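Local coordinates for protein trichothecene 3-O-acetyltransferase (Gibberella zeae, PDB 2RKV) that transfers an acetyl group from acetyl-coenzyme A to the C3 hydroxyl of trichothecene mycotoxins such as T-2 toxin, as a member of the BAHD acyltransferase superfamily, at residues A[65-73]-A[356-364]. Residues are numbered along the deposited sequence; the frame is centred on the assembly and turned at random.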
loop_
_atom_site.group_PDB
_atom_site.type_symbol
_atom_site.label_atom_id
_atom_site.label_comp_id
_atom_site.label_asym_id
_atom_site.label_seq_id
_atom_site.Cartn_x
_atom_site.Cartn_y
_atom_site.Cartn_z
ATOM N N ILE A 65 -2.567 -22.977 -15.487
ATOM C CA ILE A 65 -3.068 -23.426 -14.185
ATOM C C ILE A 65 -3.552 -24.871 -14.274
ATOM O O ILE A 65 -4.246 -25.250 -15.226
ATOM C CB ILE A 65 -4.202 -22.508 -13.649
ATOM C CG1 ILE A 65 -3.650 -21.114 -13.351
ATOM C CG2 ILE A 65 -4.874 -23.110 -12.400
ATOM C CD1 ILE A 65 -4.710 -20.049 -13.180
ATOM N N SER A 66 -3.168 -25.671 -13.283
ATOM C CA SER A 66 -3.672 -27.030 -13.136
ATOM C C SER A 66 -3.518 -27.458 -11.680
ATOM O O SER A 66 -3.125 -26.658 -10.827
ATOM C CB SER A 66 -2.937 -28.000 -14.071
ATOM O OG SER A 66 -1.583 -28.155 -13.694
ATOM N N GLU A 67 -3.831 -28.717 -11.395
ATOM C CA GLU A 67 -3.657 -29.245 -10.043
ATOM C C GLU A 67 -2.180 -29.157 -9.657
ATOM O O GLU A 67 -1.308 -29.627 -10.393
ATOM C CB GLU A 67 -4.175 -30.679 -9.960
ATOM C CG GLU A 67 -5.690 -30.790 -10.175
ATOM C CD GLU A 67 -6.111 -30.929 -11.641
ATOM O OE1 GLU A 67 -5.259 -30.812 -12.558
ATOM O OE2 GLU A 67 -7.318 -31.150 -11.877
ATOM N N GLY A 68 -1.897 -28.517 -8.525
ATOM C CA GLY A 68 -0.507 -28.303 -8.095
ATOM C C GLY A 68 0.352 -27.452 -9.033
ATOM O O GLY A 68 1.586 -27.547 -9.024
ATOM N N ASN A 69 -0.296 -26.617 -9.847
ATOM C CA ASN A 69 0.408 -25.629 -10.665
ATOM C C ASN A 69 -0.423 -24.361 -10.712
ATOM O O ASN A 69 -1.482 -24.323 -11.340
ATOM C CB ASN A 69 0.690 -26.158 -12.072
ATOM C CG ASN A 69 1.636 -25.262 -12.867
ATOM O OD1 ASN A 69 1.604 -24.031 -12.765
ATOM N ND2 ASN A 69 2.484 -25.888 -13.678
ATOM N N THR A 70 0.049 -23.326 -10.027
ATOM C CA THR A 70 -0.736 -22.104 -9.863
ATOM C C THR A 70 -0.626 -21.194 -11.088
ATOM O O THR A 70 -1.242 -20.132 -11.134
ATOM C CB THR A 70 -0.374 -21.346 -8.557
ATOM O OG1 THR A 70 1.046 -21.196 -8.460
ATOM C CG2 THR A 70 -0.881 -22.121 -7.327
ATOM N N GLY A 71 0.146 -21.641 -12.072
ATOM C CA GLY A 71 0.259 -20.957 -13.357
ATOM C C GLY A 71 1.142 -19.725 -13.320
ATOM O O GLY A 71 1.838 -19.470 -12.334
ATOM N N THR A 72 1.107 -18.968 -14.412
ATOM C CA THR A 72 1.941 -17.779 -14.585
ATOM C C THR A 72 1.059 -16.705 -15.189
ATOM O O THR A 72 0.332 -16.967 -16.164
ATOM C CB THR A 72 3.137 -18.068 -15.531
ATOM O OG1 THR A 72 3.893 -19.170 -15.019
ATOM C CG2 THR A 72 4.062 -16.849 -15.673
ATOM N N SER A 73 1.120 -15.505 -14.610
ATOM C CA SER A 73 0.324 -14.373 -15.089
ATOM C C SER A 73 1.145 -13.396 -15.918
ATOM O O SER A 73 2.347 -13.218 -15.689
ATOM C CB SER A 73 -0.344 -13.638 -13.925
ATOM O OG SER A 73 -1.365 -14.444 -13.357
ATOM N N ASN A 356 11.220 -21.466 -8.673
ATOM C CA ASN A 356 11.492 -22.909 -8.643
ATOM C C ASN A 356 10.272 -23.771 -8.344
ATOM O O ASN A 356 10.333 -25.005 -8.446
ATOM C CB ASN A 356 12.586 -23.229 -7.617
ATOM C CG ASN A 356 13.962 -22.729 -8.033
ATOM O OD1 ASN A 356 14.218 -22.446 -9.212
ATOM N ND2 ASN A 356 14.868 -22.632 -7.057
ATOM N N ASN A 357 9.173 -23.135 -7.954
ATOM C CA ASN A 357 7.983 -23.864 -7.533
ATOM C C ASN A 357 6.753 -23.562 -8.391
ATOM O O ASN A 357 6.204 -22.461 -8.312
ATOM C CB ASN A 357 7.700 -23.586 -6.055
ATOM C CG ASN A 357 8.597 -24.393 -5.149
ATOM O OD1 ASN A 357 8.309 -25.557 -4.865
ATOM N ND2 ASN A 357 9.708 -23.797 -4.716
ATOM N N PRO A 358 6.324 -24.538 -9.220
ATOM C CA PRO A 358 5.094 -24.350 -10.008
ATOM C C PRO A 358 3.866 -24.134 -9.122
ATOM O O PRO A 358 2.943 -23.422 -9.517
ATOM C CB PRO A 358 4.962 -25.665 -10.790
ATOM C CG PRO A 358 6.346 -26.240 -10.813
ATOM C CD PRO A 358 6.968 -25.837 -9.503
ATOM N N ASP A 359 3.860 -24.737 -7.934
ATOM C CA ASP A 359 2.767 -24.523 -6.978
ATOM C C ASP A 359 3.173 -23.447 -5.971
ATOM O O ASP A 359 3.888 -23.724 -5.010
ATOM C CB ASP A 359 2.399 -25.830 -6.251
ATOM C CG ASP A 359 1.143 -25.696 -5.381
ATOM O OD1 ASP A 359 0.633 -24.570 -5.187
ATOM O OD2 ASP A 359 0.651 -26.739 -4.899
ATOM N N LYS A 360 2.692 -22.227 -6.190
ATOM C CA LYS A 360 3.049 -21.083 -5.347
ATOM C C LYS A 360 2.059 -20.843 -4.205
ATOM O O LYS A 360 2.180 -19.864 -3.474
ATOM C CB LYS A 360 3.204 -19.821 -6.204
ATOM C CG LYS A 360 4.353 -19.917 -7.202
ATOM C CD LYS A 360 4.335 -18.752 -8.205
ATOM C CE LYS A 360 5.566 -18.757 -9.098
ATOM N NZ LYS A 360 5.747 -20.041 -9.841
ATOM N N SER A 361 1.110 -21.766 -4.034
ATOM C CA SER A 361 -0.010 -21.568 -3.106
ATOM C C SER A 361 0.390 -21.487 -1.617
ATOM O O SER A 361 -0.384 -20.974 -0.799
ATOM C CB SER A 361 -1.066 -22.657 -3.297
ATOM O OG SER A 361 -0.540 -23.924 -2.938
ATOM N N ASN A 362 1.578 -21.982 -1.277
ATOM C CA ASN A 362 2.054 -21.956 0.119
ATOM C C ASN A 362 2.830 -20.698 0.496
ATOM O O ASN A 362 3.182 -20.511 1.665
ATOM C CB ASN A 362 2.934 -23.171 0.433
ATOM C CG ASN A 362 2.183 -24.487 0.355
ATOM O OD1 ASN A 362 0.990 -24.568 0.666
ATOM N ND2 ASN A 362 2.891 -25.532 -0.057
ATOM N N VAL A 363 3.114 -19.849 -0.487
ATOM C CA VAL A 363 3.924 -18.658 -0.252
ATOM C C VAL A 363 3.042 -17.459 0.109
ATOM O O VAL A 363 2.054 -17.144 -0.584
ATOM C CB VAL A 363 4.841 -18.340 -1.463
ATOM C CG1 VAL A 363 5.818 -17.227 -1.118
ATOM C CG2 VAL A 363 5.602 -19.597 -1.912
ATOM N N SER A 364 3.397 -16.792 1.206
ATOM C CA SER A 364 2.649 -15.632 1.667
ATOM C C SER A 364 3.579 -14.713 2.431
ATOM O O SER A 364 4.358 -15.170 3.268
ATOM C CB SER A 364 1.489 -16.051 2.570
ATOM O OG SER A 364 0.851 -14.910 3.120
HETATM O O HOH W 1 3.492 -21.193 -10.966
HETATM O O HOH W 2 4.838 -18.236 -12.336
#
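T70 holds the backbone of 358-360 with three hydrogen bonds. Its N donates to P358 O (2.9 Å), and its OG1 gives its proton to the same oxygen from the opposite face of the carbonyl plane while accepting K360 N (3.0 Å, 161° at the hydrogen). With chi1 at 49°, OG1 sits between the T70 backbone N and carbonyl carbon, where it can serve both partners. CG2 branches the other way, 3.6 Å from D359 OD1. A water adds a third proton to P358 O (2.7 Å), gives its other to G71 O and accepts from K360 NZ. The N69 side chain crosses the proline ring at about a right angle, ND2 3.8 Å from P358 CB, and G68 O faces D359 CB.

Each partner is shaped by an Asx turn, N69 OD1 to G71 N and D359 OD1 to S361 N; the S361 hydroxyl adds a second bond to OD1 (2.6 Å) from the same face. K360 bends at chi4 so that NZ reaches N357 O, just past helix 340-356, and L354 O in its last turn; the K360 side chain is about 12 Å from the bound T-2 toxin. The contact thus ties the loop beyond that helix to the turn between antiparallel strands 59-63 and 72-76, at the protein surface.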